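Local coordinates for tyrosinase (Burkholderia thailandensis, PDB 5ZRD), which catalyses, as a type 3 copper enzyme, the ortho-hydroxylation of monophenols to catechols, efficiently at acidic pH, and, as in other tyrosinases, probably their oxidation to quinones, at residues S49-G54 with A310-I315; L133-F138 with I145-R150; L149-L154 with G174-R179; Y180-L185 with I197-F202. All blocks are in the same frame, centred on the assembly; numbering follows the deposited sequence.

All four contacts lie in the central di-copper domain of tyrosinase. Contact 1 joins segments 256 residues apart in sequence, and the other three are nested within the loop it closes. Its centre is about 9 Å from that of contact 3 and about 15 Å from that of contact 2. Contact 2 is the base of the hairpin 137-140/143-146 and shares Leu149 and Arg150 with contact 3, whose second segment runs on into 180-185 of contact 4, about 14 Å from contact 3 between centres. Arg179 ties three contacts together, meeting Asp313, Leu133 O and Leu149 O. Contact 1 lies nearest the coppers; contact 4 is remote from them.

Contact 1 of 4, residues S49-G54 with A310-I315; sequences SFFALG and AGMDPI
With CG anti to the backbone N in both Phe50 (chi1 -176°) and Phe51 (chi1 176°), the two rings leave helix 50-57 in different directions, and a Met312 chain bent at chi2 (-60°) brings its thioether back to Phe51 and Gly54. The site belongs to the di-copper core of tyrosinase: helix 50-57 carries the copper ligand His57, and 310-315 leads into helix 315-334, which carries the ligand His320. At the centre two glycines allow the backbones to close up, with Gly54 CA 3.3 Å from Gly311 O. No hydrogen bond crosses here, so packing alone joins the segments. Phe50 presents its ring edge to the backbone, CE2 lying 3.3 Å from Met312 O, and CE2 also rests 4.2 Å from Pro314 CG. Phe152 and Trp36 each make an edge-to-face contact with the same ring. Next to Gly54, Met312 makes a Met-aromatic contact, its sulfur lying oblique to the Phe51 ring. Asp313 is held separately: its OD1 accepts from Ile315 N at 2.9 Å, a capping bond from above the carboxylate plane, and Arg179 forms a salt bridge with that oxygen. The Met312 methyl, CE, ends 3.5 Å from Phe51 O and 3.9 Å from Phe51 CE1.

Contact 2 of 4, residues L133-F138 with I145-R150; sequences LTQEKF and IDNPLR
Arg150 lays one face of its guanidinium against the aliphatic part of Glu136, whose CG sits 3.6 Å from Arg150 NH2. The two side chains run alongside each other, but their charged planes are nearly perpendicular and Glu136 OE2 stays beyond salt-bridge range, leaving at most a general electrostatic attraction. Bends at chi2 and chi3 swing the Arg150 group onto Thr134 O, which receives two weak hydrogen bonds, from NH2 at 2.8 Å and from NE at 3.1 Å. Deeper in, Asn147 has CG anti to its backbone N (chi1 178°), and its amide works at both ends. ND2 donates to Gln135 O at 2.9 Å, in the carbonyl plane and on a lone pair, and also to Ile132 O; OD1 accepts from Leu149 N, closing an Asx turn over the type I turn 147-150. A nearly straight bond of 3.1 Å from Asn147 N to Glu136 O carries the pairing beyond the end of the strands. In the beta hairpin itself, Phe138 and Ile145 form an antiparallel hydrogen-bonded pair, with Ile145 N 2.8 Å from Phe138 O. Lys137 and Asp146 make the adjoining non-hydrogen-bonded pair; the lysine chain, bent at chi2, brings NZ 3.0 Å from Asp146 OD1 in a salt bridge at the more exposed margin. On the buried side, Phe138 and Ile145 lean on Val33 and Val37 of helix 27-41, while Leu133 and Leu149 touch Phe318 of helix 315-334, and Glu136 meets Pro205 at the start of helix 205-221.

Contact 3 of 4, residues L149-L154 with G174-R179; sequences LRSFVL and GYVTVR
The close-packed side of this pairing is the inner one, where Leu154 and Tyr175 lie side by side and Leu154 CD1 reaches 3.7 Å from Tyr175 CD2. Tyr175 OH carries on to Asp303, while Phe51 of helix 50-57 touches Phe152 and Leu154. The outer side is looser: Val153 CG2 and Val176 CB meet at only 4.2 Å, both residues being exposed, and a glycerol hydrogen-bonds Val176 O. Between the two sides the backbones are stitched by Leu154 N to Tyr175 O at 2.9 Å, Gly174 N to Leu154 O and Thr177 N to Phe152 O, each in the acceptor's carbonyl plane. Thr177 OG1, placed between its own N and carbonyl carbon (chi1 57°), accepts from Phe152 N at 3.0 Å; a water 2.6 Å from Thr177 OG1 donates to Arg150 O. Farther along, an extended Arg179 delivers NH2 to Leu149 O at 2.9 Å, in the guanidinium plane, with Arg150 O over one face. Its salt bridge to Asp313 and its bond to Leu133 O complete the grip. The backbone pattern amounts to a single beta bridge, Val153 with Val176, between two irregular loop segments of the di-copper domain, bound to the segment before helix 315-334.

Contact 4 of 4, residues Y180-L185 with I197-F202; sequences YPLSGL and IHNAKF
Pro181 O is gripped by His198 NE2 at 2.6 Å, a short and almost straight bond (N-H...O 171°). The oxygen lies in the plane of the imidazole, and the donor arrives nearly along the C=O axis. His198 reaches it with CG anti to its backbone N (chi1 177°). A carbonyl oxygen only accepts, so NE2 carries the proton here. One residue on, Asn199 uses both ends of its amide on a single residue: OD1 accepts from Ser183 N at 2.9 Å, and ND2 donates to Ser183 O at 3.0 Å. Both bonds lie in the carbonyl plane of their acceptor, on a lone pair, so the side chain reads the Ser183 backbone much as a neighbouring strand would and its amide is fixed against flipping. In the fold, this is where the loop before helix 189-200 packs along the last turn of that helix, within the central domain and away from the copper site. The hydroxyl of Ser183 is paired with Thr195 OG1 of the same helix, and weakly with Asn301 N. Within 197-202, Lys201 N donates to His198 O and Phe202 N to Asn199 O. Beside the polar row is an apolar patch. Pro181, preceded by a cis peptide bond, sets CB over the face of the Phe202 ring, a CH-pi contact 4.0 Å from CB to the ring centroid, and its CG comes 3.6 Å from Phe202 CD1. Leu182 slides past Phe202 in the opposite direction, CD2 reaching 3.8 Å from Phe202 CB. Beyond it, Phe202 O accepts from Asn208 ND2 of helix 205-221.

Contact 1 of 4, residues S49-G54 with A310-I315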
loop_
_atom_site.group_PDB
_atom_site.type_symbol
_atom_site.label_atom_id
_atom_site.label_comp_id
_atom_site.label_asym_id
_atom_site.label_seq_id
_atom_site.Cartn_x
_atom_site.Cartn_y
_atom_site.Cartn_z
ATOM N N SER A 49 4.794 7.301 35.302
ATOM C CA SER A 49 5.020 8.766 35.176
ATOM C C SER A 49 3.768 9.439 34.618
ATOM O O SER A 49 3.025 8.847 33.847
ATOM C CB SER A 49 6.179 9.078 34.264
ATOM O OG SER A 49 5.997 8.505 32.968
ATOM N N PHE A 50 3.592 10.705 34.926
ATOM C CA PHE A 50 2.470 11.415 34.364
ATOM C C PHE A 50 2.565 11.454 32.833
ATOM O O PHE A 50 1.551 11.486 32.167
ATOM C CB PHE A 50 2.369 12.822 34.936
ATOM C CG PHE A 50 1.143 13.539 34.438
ATOM C CD1 PHE A 50 -0.119 13.008 34.658
ATOM C CD2 PHE A 50 1.246 14.734 33.744
ATOM C CE1 PHE A 50 -1.248 13.645 34.181
ATOM C CE2 PHE A 50 0.111 15.384 33.287
ATOM C CZ PHE A 50 -1.134 14.844 33.518
ATOM N N PHE A 51 3.772 11.469 32.275
ATOM C CA PHE A 51 3.905 11.649 30.836
ATOM C C PHE A 51 3.416 10.408 30.085
ATOM O O PHE A 51 2.792 10.494 29.035
ATOM C CB PHE A 51 5.355 11.932 30.437
ATOM C CG PHE A 51 5.559 12.029 28.949
ATOM C CD1 PHE A 51 5.238 13.193 28.263
ATOM C CD2 PHE A 51 6.069 10.960 28.239
ATOM C CE1 PHE A 51 5.414 13.283 26.888
ATOM C CE2 PHE A 51 6.262 11.056 26.868
ATOM C CZ PHE A 51 5.918 12.208 26.192
ATOM N N ALA A 52 3.748 9.255 30.633
ATOM C CA ALA A 52 3.339 8.000 30.061
ATOM C C ALA A 52 1.808 7.872 30.130
ATOM O O ALA A 52 1.180 7.523 29.130
ATOM C CB ALA A 52 4.029 6.875 30.803
ATOM N N LEU A 53 1.262 8.156 31.324
ATOM C CA LEU A 53 -0.170 8.057 31.673
ATOM C C LEU A 53 -0.963 9.007 30.780
ATOM O O LEU A 53 -1.886 8.556 30.135
ATOM C CB LEU A 53 -0.403 8.406 33.148
ATOM C CG LEU A 53 -0.094 7.307 34.170
ATOM C CD1 LEU A 53 -0.056 7.885 35.585
ATOM C CD2 LEU A 53 -1.128 6.187 34.094
ATOM N N GLY A 54 -0.586 10.290 30.759
ATOM C CA GLY A 54 -1.224 11.278 29.878
ATOM C C GLY A 54 -1.114 10.868 28.430
ATOM O O GLY A 54 -2.055 11.049 27.651
ATOM N N ALA A 310 -5.194 16.251 25.331
ATOM C CA ALA A 310 -5.962 16.613 26.547
ATOM C C ALA A 310 -5.446 15.866 27.777
ATOM O O ALA A 310 -5.492 16.370 28.889
ATOM C CB ALA A 310 -7.407 16.281 26.337
ATOM N N GLY A 311 -5.009 14.632 27.590
ATOM C CA GLY A 311 -4.539 13.838 28.743
ATOM C C GLY A 311 -3.280 14.414 29.387
ATOM O O GLY A 311 -2.946 14.007 30.488
ATOM N N MET A 312 -2.591 15.360 28.736
ATOM C CA MET A 312 -1.359 15.926 29.322
ATOM C C MET A 312 -1.719 17.073 30.256
ATOM O O MET A 312 -0.863 17.540 30.958
ATOM C CB MET A 312 -0.398 16.460 28.261
ATOM C CG MET A 312 0.149 15.408 27.330
ATOM S SD MET A 312 1.072 14.126 28.212
ATOM C CE MET A 312 1.490 12.997 26.893
ATOM N N ASP A 313 -2.954 17.533 30.262
ATOM C CA ASP A 313 -3.352 18.565 31.216
ATOM C C ASP A 313 -3.908 17.914 32.485
ATOM O O ASP A 313 -4.920 17.254 32.420
ATOM C CB ASP A 313 -4.397 19.471 30.616
ATOM C CG ASP A 313 -4.760 20.628 31.515
ATOM O OD1 ASP A 313 -4.646 20.517 32.783
ATOM O OD2 ASP A 313 -5.138 21.662 30.909
ATOM N N PRO A 314 -3.278 18.141 33.644
ATOM C CA PRO A 314 -3.716 17.520 34.914
ATOM C C PRO A 314 -5.223 17.635 35.183
ATOM O O PRO A 314 -5.770 16.718 35.848
ATOM C CB PRO A 314 -2.925 18.255 36.004
ATOM C CG PRO A 314 -1.648 18.670 35.300
ATOM C CD PRO A 314 -2.090 18.991 33.893
ATOM N N ILE A 315 -5.873 18.702 34.667
ATOM C CA ILE A 315 -7.292 18.937 34.920
ATOM C C ILE A 315 -8.101 17.837 34.242
ATOM O O ILE A 315 -9.247 17.580 34.637
ATOM C CB ILE A 315 -7.787 20.329 34.459
ATOM C CG1 ILE A 315 -9.078 20.725 35.165
ATOM C CG2 ILE A 315 -8.006 20.419 32.967
ATOM C CD1 ILE A 315 -9.352 22.217 35.100
#

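Contact 2 of 4, residues L133-F138 with I145-R150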
loop_
_atom_site.group_PDB
_atom_site.type_symbol
_atom_site.label_atom_id
_atom_site.label_comp_id
_atom_site.label_asym_id
_atom_site.label_seq_id
_atom_site.Cartn_x
_atom_site.Cartn_y
_atom_site.Cartn_z
ATOM N N LEU A 133 -6.782 24.210 41.309
ATOM C CA LEU A 133 -6.501 23.679 39.947
ATOM C C LEU A 133 -5.953 24.775 39.025
ATOM O O LEU A 133 -5.481 24.445 37.952
ATOM C CB LEU A 133 -7.779 23.107 39.320
ATOM C CG LEU A 133 -8.483 21.981 40.073
ATOM C CD1 LEU A 133 -9.650 21.433 39.254
ATOM C CD2 LEU A 133 -7.510 20.874 40.424
ATOM N N THR A 134 -6.059 26.049 39.381
ATOM C CA THR A 134 -5.571 27.116 38.463
ATOM C C THR A 134 -4.390 27.924 39.032
ATOM O O THR A 134 -3.643 28.496 38.247
ATOM C CB THR A 134 -6.693 28.089 38.103
ATOM O OG1 THR A 134 -7.200 28.700 39.296
ATOM C CG2 THR A 134 -7.810 27.376 37.371
ATOM N N GLN A 135 -4.207 27.973 40.353
ATOM C CA GLN A 135 -3.226 28.897 40.956
ATOM C C GLN A 135 -1.790 28.469 40.621
ATOM O O GLN A 135 -1.509 27.272 40.375
ATOM C CB GLN A 135 -3.428 29.002 42.470
ATOM C CG GLN A 135 -2.933 27.767 43.206
ATOM C CD GLN A 135 -3.455 27.687 44.618
ATOM O OE1 GLN A 135 -4.605 28.018 44.876
ATOM N NE2 GLN A 135 -2.608 27.243 45.536
ATOM N N GLU A 136 -0.901 29.478 40.673
ATOM C CA GLU A 136 0.505 29.409 40.210
ATOM C C GLU A 136 1.355 28.574 41.155
ATOM O O GLU A 136 2.262 27.872 40.701
ATOM C CB GLU A 136 1.146 30.795 40.102
ATOM C CG GLU A 136 0.698 31.564 38.864
ATOM C CD GLU A 136 1.570 32.741 38.449
ATOM O OE1 GLU A 136 2.492 33.140 39.234
ATOM O OE2 GLU A 136 1.328 33.255 37.332
ATOM N N LYS A 137 1.039 28.656 42.439
ATOM C CA LYS A 137 1.942 28.204 43.493
ATOM C C LYS A 137 1.231 27.303 44.495
ATOM O O LYS A 137 0.001 27.276 44.584
ATOM C CB LYS A 137 2.491 29.407 44.262
ATOM C CG LYS A 137 3.333 30.358 43.426
ATOM C CD LYS A 137 4.504 29.682 42.757
ATOM C CE LYS A 137 5.360 30.660 41.987
ATOM N NZ LYS A 137 6.499 29.970 41.332
ATOM N N PHE A 138 2.049 26.599 45.260
ATOM C CA PHE A 138 1.559 25.875 46.420
ATOM C C PHE A 138 2.665 25.814 47.487
ATOM O O PHE A 138 3.847 25.690 47.153
ATOM C CB PHE A 138 1.125 24.472 45.986
ATOM C CG PHE A 138 0.331 23.734 47.029
ATOM C CD1 PHE A 138 -0.975 24.109 47.310
ATOM C CD2 PHE A 138 0.894 22.668 47.729
ATOM C CE1 PHE A 138 -1.683 23.467 48.314
ATOM C CE2 PHE A 138 0.171 22.000 48.709
ATOM C CZ PHE A 138 -1.118 22.401 48.992
ATOM N N ILE A 145 6.306 25.930 45.811
ATOM C CA ILE A 145 6.563 25.230 44.536
ATOM C C ILE A 145 5.573 25.730 43.493
ATOM O O ILE A 145 4.562 26.329 43.837
ATOM C CB ILE A 145 6.478 23.697 44.682
ATOM C CG1 ILE A 145 5.063 23.232 45.051
ATOM C CG2 ILE A 145 7.528 23.213 45.682
ATOM C CD1 ILE A 145 4.861 21.744 44.974
ATOM N N ASP A 146 5.891 25.433 42.239
ATOM C CA ASP A 146 4.922 25.494 41.139
ATOM C C ASP A 146 3.796 24.453 41.427
ATOM O O ASP A 146 4.081 23.295 41.784
ATOM C CB ASP A 146 5.624 25.173 39.803
ATOM C CG ASP A 146 6.699 26.225 39.410
ATOM O OD1 ASP A 146 6.684 27.357 39.936
ATOM O OD2 ASP A 146 7.557 25.923 38.557
ATOM N N ASN A 147 2.542 24.884 41.324
ATOM C CA ASN A 147 1.392 24.010 41.448
ATOM C C ASN A 147 1.440 22.976 40.316
ATOM O O ASN A 147 1.301 23.331 39.178
ATOM C CB ASN A 147 0.103 24.829 41.370
ATOM C CG ASN A 147 -1.159 23.991 41.449
ATOM O OD1 ASN A 147 -1.100 22.799 41.713
ATOM N ND2 ASN A 147 -2.304 24.601 41.219
ATOM N N PRO A 148 1.650 21.691 40.621
ATOM C CA PRO A 148 1.688 20.711 39.542
ATOM C C PRO A 148 0.357 20.521 38.791
ATOM O O PRO A 148 0.352 19.904 37.730
ATOM C CB PRO A 148 2.013 19.391 40.255
ATOM C CG PRO A 148 1.321 19.542 41.567
ATOM C CD PRO A 148 1.446 21.015 41.907
ATOM N N LEU A 149 -0.748 21.048 39.327
ATOM C CA LEU A 149 -2.102 20.830 38.774
ATOM C C LEU A 149 -2.485 21.900 37.729
ATOM O O LEU A 149 -3.426 21.655 36.973
ATOM C CB LEU A 149 -3.117 20.842 39.923
ATOM C CG LEU A 149 -2.759 20.020 41.161
ATOM C CD1 LEU A 149 -3.874 20.129 42.222
ATOM C CD2 LEU A 149 -2.525 18.581 40.768
ATOM N N ARG A 150 -1.791 23.053 37.662
ATOM C CA ARG A 150 -2.175 24.106 36.727
ATOM C C ARG A 150 -1.776 23.751 35.293
ATOM O O ARG A 150 -2.410 24.221 34.367
ATOM C CB ARG A 150 -1.612 25.480 37.103
ATOM C CG ARG A 150 -0.102 25.660 37.047
ATOM C CD ARG A 150 0.234 27.095 36.635
ATOM N NE ARG A 150 -0.831 28.073 36.923
ATOM C CZ ARG A 150 -1.072 29.200 36.236
ATOM N NH1 ARG A 150 -0.507 29.399 35.058
ATOM N NH2 ARG A 150 -1.860 30.135 36.749
#

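Contact 3 of 4, residues L149-L154 with G174-R179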
loop_
_atom_site.group_PDB
_atom_site.type_symbol
_atom_site.label_atom_id
_atom_site.label_comp_id
_atom_site.label_asym_id
_atom_site.label_seq_id
_atom_site.Cartn_x
_atom_site.Cartn_y
_atom_site.Cartn_z
ATOM N N LEU A 149 -0.748 21.048 39.327
ATOM C CA LEU A 149 -2.102 20.830 38.774
ATOM C C LEU A 149 -2.485 21.900 37.729
ATOM O O LEU A 149 -3.426 21.655 36.973
ATOM C CB LEU A 149 -3.117 20.842 39.923
ATOM C CG LEU A 149 -2.759 20.020 41.161
ATOM C CD1 LEU A 149 -3.874 20.129 42.222
ATOM C CD2 LEU A 149 -2.525 18.581 40.768
ATOM N N ARG A 150 -1.791 23.053 37.662
ATOM C CA ARG A 150 -2.175 24.106 36.727
ATOM C C ARG A 150 -1.776 23.751 35.293
ATOM O O ARG A 150 -2.410 24.221 34.367
ATOM C CB ARG A 150 -1.612 25.480 37.103
ATOM C CG ARG A 150 -0.102 25.660 37.047
ATOM C CD ARG A 150 0.234 27.095 36.635
ATOM N NE ARG A 150 -0.831 28.073 36.923
ATOM C CZ ARG A 150 -1.072 29.200 36.236
ATOM N NH1 ARG A 150 -0.507 29.399 35.058
ATOM N NH2 ARG A 150 -1.860 30.135 36.749
ATOM N N SER A 151 -0.776 22.907 35.103
ATOM C CA SER A 151 -0.279 22.648 33.769
ATOM C C SER A 151 0.836 21.624 33.891
ATOM O O SER A 151 1.237 21.217 35.001
ATOM C CB SER A 151 0.217 23.896 33.104
ATOM O OG SER A 151 1.198 24.497 33.941
ATOM N N PHE A 152 1.340 21.212 32.761
ATOM C CA PHE A 152 2.428 20.231 32.784
ATOM C C PHE A 152 3.353 20.527 31.614
ATOM O O PHE A 152 2.905 20.905 30.547
ATOM C CB PHE A 152 1.864 18.816 32.743
ATOM C CG PHE A 152 2.851 17.699 32.517
ATOM C CD1 PHE A 152 3.730 17.318 33.520
ATOM C CD2 PHE A 152 2.830 16.970 31.340
ATOM C CE1 PHE A 152 4.598 16.259 33.339
ATOM C CE2 PHE A 152 3.686 15.897 31.168
ATOM C CZ PHE A 152 4.573 15.546 32.161
ATOM N N VAL A 153 4.633 20.436 31.911
ATOM C CA VAL A 153 5.713 20.716 30.999
ATOM C C VAL A 153 6.171 19.350 30.491
ATOM O O VAL A 153 6.430 18.450 31.277
ATOM C CB VAL A 153 6.868 21.465 31.716
ATOM C CG1 VAL A 153 8.020 21.782 30.778
ATOM C CG2 VAL A 153 6.404 22.747 32.410
ATOM N N LEU A 154 6.290 19.196 29.198
ATOM C CA LEU A 154 6.629 17.924 28.635
ATOM C C LEU A 154 8.122 17.649 28.880
ATOM O O LEU A 154 8.936 18.498 28.582
ATOM C CB LEU A 154 6.304 17.977 27.144
ATOM C CG LEU A 154 4.819 18.084 26.787
ATOM C CD1 LEU A 154 4.631 18.158 25.280
ATOM C CD2 LEU A 154 4.049 16.905 27.353
ATOM N N GLY A 174 9.721 20.637 26.630
ATOM C CA GLY A 174 9.483 21.934 27.309
ATOM C C GLY A 174 8.137 22.577 26.995
ATOM O O GLY A 174 7.797 23.577 27.548
ATOM N N TYR A 175 7.339 22.019 26.117
ATOM C CA TYR A 175 6.019 22.571 25.869
ATOM C C TYR A 175 5.194 22.566 27.167
ATOM O O TYR A 175 5.231 21.579 27.882
ATOM C CB TYR A 175 5.308 21.741 24.797
ATOM C CG TYR A 175 3.866 22.138 24.667
ATOM C CD1 TYR A 175 3.516 23.319 24.025
ATOM C CD2 TYR A 175 2.868 21.379 25.266
ATOM C CE1 TYR A 175 2.188 23.696 23.918
ATOM C CE2 TYR A 175 1.541 21.776 25.218
ATOM C CZ TYR A 175 1.205 22.941 24.543
ATOM O OH TYR A 175 -0.097 23.322 24.459
ATOM N N VAL A 176 4.446 23.627 27.462
ATOM C CA VAL A 176 3.604 23.651 28.672
ATOM C C VAL A 176 2.124 23.663 28.245
ATOM O O VAL A 176 1.708 24.363 27.308
ATOM C CB VAL A 176 3.988 24.818 29.616
ATOM C CG1 VAL A 176 4.215 26.117 28.872
ATOM C CG2 VAL A 176 3.002 25.074 30.746
ATOM N N THR A 177 1.299 22.873 28.940
ATOM C CA THR A 177 -0.071 22.718 28.512
ATOM C C THR A 177 -0.753 24.049 28.753
ATOM O O THR A 177 -0.344 24.737 29.713
ATOM C CB THR A 177 -0.780 21.560 29.216
ATOM O OG1 THR A 177 -0.732 21.745 30.626
ATOM C CG2 THR A 177 -0.164 20.214 28.898
ATOM N N VAL A 178 -1.744 24.375 27.908
ATOM C CA VAL A 178 -2.536 25.578 28.106
ATOM C C VAL A 178 -4.029 25.278 28.020
ATOM O O VAL A 178 -4.450 24.381 27.357
ATOM C CB VAL A 178 -2.169 26.674 27.083
ATOM C CG1 VAL A 178 -0.701 27.020 27.201
ATOM C CG2 VAL A 178 -2.519 26.299 25.643
ATOM N N ARG A 179 -4.777 26.150 28.674
ATOM C CA ARG A 179 -6.205 26.200 28.714
ATOM C C ARG A 179 -6.658 27.511 28.076
ATOM O O ARG A 179 -5.844 28.417 27.843
ATOM C CB ARG A 179 -6.661 26.142 30.174
ATOM C CG ARG A 179 -6.373 24.804 30.855
ATOM C CD ARG A 179 -6.383 24.912 32.365
ATOM N NE ARG A 179 -5.923 23.661 32.983
ATOM C CZ ARG A 179 -5.620 23.561 34.259
ATOM N NH1 ARG A 179 -5.938 24.560 35.065
ATOM N NH2 ARG A 179 -4.984 22.496 34.726
HETATM O O HOH W 1 -2.621 23.393 31.254
#

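Contact 4 of 4, residues Y180-L185 with I197-F202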
loop_
_atom_site.group_PDB
_atom_site.type_symbol
_atom_site.label_atom_id
_atom_site.label_comp_id
_atom_site.label_asym_id
_atom_site.label_seq_id
_atom_site.Cartn_x
_atom_site.Cartn_y
_atom_site.Cartn_z
ATOM N N TYR A 180 -7.937 27.566 27.744
ATOM C CA TYR A 180 -8.582 28.795 27.371
ATOM C C TYR A 180 -8.097 29.888 28.325
ATOM O O TYR A 180 -8.076 29.651 29.507
ATOM C CB TYR A 180 -10.085 28.591 27.466
ATOM C CG TYR A 180 -10.967 29.782 27.222
ATOM C CD1 TYR A 180 -11.299 30.653 28.255
ATOM C CD2 TYR A 180 -11.542 29.994 25.981
ATOM C CE1 TYR A 180 -12.116 31.753 28.040
ATOM C CE2 TYR A 180 -12.373 31.078 25.750
ATOM C CZ TYR A 180 -12.671 31.955 26.788
ATOM O OH TYR A 180 -13.555 32.972 26.579
ATOM N N PRO A 181 -7.729 31.064 27.820
ATOM C CA PRO A 181 -8.028 31.506 26.422
ATOM C C PRO A 181 -6.806 31.395 25.507
ATOM O O PRO A 181 -6.769 32.019 24.456
ATOM C CB PRO A 181 -8.363 32.993 26.593
ATOM C CG PRO A 181 -7.353 33.396 27.643
ATOM C CD PRO A 181 -7.281 32.221 28.608
ATOM N N LEU A 182 -5.842 30.576 25.895
ATOM C CA LEU A 182 -4.572 30.417 25.137
ATOM C C LEU A 182 -4.631 29.261 24.121
ATOM O O LEU A 182 -5.465 28.334 24.208
ATOM C CB LEU A 182 -3.429 30.172 26.127
ATOM C CG LEU A 182 -3.159 31.296 27.128
ATOM C CD1 LEU A 182 -1.864 31.027 27.904
ATOM C CD2 LEU A 182 -3.059 32.624 26.406
ATOM N N SER A 183 -3.691 29.340 23.169
ATOM C CA SER A 183 -3.465 28.344 22.163
ATOM C C SER A 183 -2.123 27.637 22.385
ATOM O O SER A 183 -1.085 28.257 22.736
ATOM C CB SER A 183 -3.513 28.980 20.813
ATOM O OG SER A 183 -3.445 27.997 19.795
ATOM N N GLY A 184 -2.113 26.330 22.137
ATOM C CA GLY A 184 -0.833 25.605 22.135
ATOM C C GLY A 184 -0.658 24.661 20.960
ATOM O O GLY A 184 -0.006 23.659 21.098
ATOM N N LEU A 185 -1.150 25.002 19.787
ATOM C CA LEU A 185 -0.904 24.172 18.603
ATOM C C LEU A 185 0.327 24.754 17.884
ATOM O O LEU A 185 0.290 25.900 17.473
ATOM C CB LEU A 185 -2.164 24.183 17.733
ATOM C CG LEU A 185 -2.265 23.090 16.680
ATOM C CD1 LEU A 185 -2.595 21.722 17.303
ATOM C CD2 LEU A 185 -3.314 23.471 15.640
ATOM N N ILE A 197 0.450 34.983 17.751
ATOM C CA ILE A 197 -0.405 36.135 17.513
ATOM C C ILE A 197 -1.558 36.076 18.523
ATOM O O ILE A 197 -1.705 36.979 19.352
ATOM C CB ILE A 197 -0.886 36.153 16.045
ATOM C CG1 ILE A 197 0.284 36.360 15.075
ATOM C CG2 ILE A 197 -1.978 37.192 15.806
ATOM C CD1 ILE A 197 -0.075 36.152 13.595
ATOM N N HIS A 198 -2.286 34.958 18.510
ATOM C CA HIS A 198 -3.400 34.694 19.426
ATOM C C HIS A 198 -2.981 34.920 20.888
ATOM O O HIS A 198 -3.668 35.655 21.650
ATOM C CB HIS A 198 -3.999 33.289 19.205
ATOM C CG HIS A 198 -5.090 32.996 20.176
ATOM N ND1 HIS A 198 -6.435 33.104 19.843
ATOM C CD2 HIS A 198 -5.026 32.701 21.493
ATOM C CE1 HIS A 198 -7.158 32.841 20.916
ATOM N NE2 HIS A 198 -6.306 32.616 21.964
ATOM N N ASN A 199 -1.872 34.336 21.308
ATOM C CA ASN A 199 -1.521 34.444 22.729
ATOM C C ASN A 199 -1.071 35.872 23.098
ATOM O O ASN A 199 -1.215 36.272 24.258
ATOM C CB ASN A 199 -0.473 33.407 23.115
ATOM C CG ASN A 199 -1.052 32.003 23.153
ATOM O OD1 ASN A 199 -2.267 31.816 23.020
ATOM N ND2 ASN A 199 -0.202 31.013 23.370
ATOM N N ALA A 200 -0.512 36.630 22.143
ATOM C CA ALA A 200 -0.159 38.037 22.405
ATOM C C ALA A 200 -1.405 38.800 22.889
ATOM O O ALA A 200 -1.273 39.686 23.711
ATOM C CB ALA A 200 0.434 38.683 21.169
ATOM N N LYS A 201 -2.606 38.412 22.441
ATOM C CA LYS A 201 -3.835 39.077 22.893
ATOM C C LYS A 201 -4.204 38.722 24.340
ATOM O O LYS A 201 -5.209 39.217 24.815
ATOM C CB LYS A 201 -5.021 38.703 22.010
ATOM C CG LYS A 201 -4.893 39.156 20.567
ATOM C CD LYS A 201 -6.018 38.709 19.659
ATOM C CE LYS A 201 -5.566 38.666 18.213
ATOM N NZ LYS A 201 -6.653 38.238 17.304
ATOM N N PHE A 202 -3.433 37.899 25.056
ATOM C CA PHE A 202 -3.911 37.393 26.353
ATOM C C PHE A 202 -2.751 37.245 27.333
ATOM O O PHE A 202 -2.554 36.160 27.896
ATOM C CB PHE A 202 -4.642 36.058 26.188
ATOM C CG PHE A 202 -5.945 36.173 25.453
ATOM C CD1 PHE A 202 -7.064 36.674 26.092
ATOM C CD2 PHE A 202 -6.046 35.814 24.123
ATOM C CE1 PHE A 202 -8.267 36.794 25.421
ATOM C CE2 PHE A 202 -7.249 35.938 23.449
ATOM C CZ PHE A 202 -8.358 36.433 24.099
#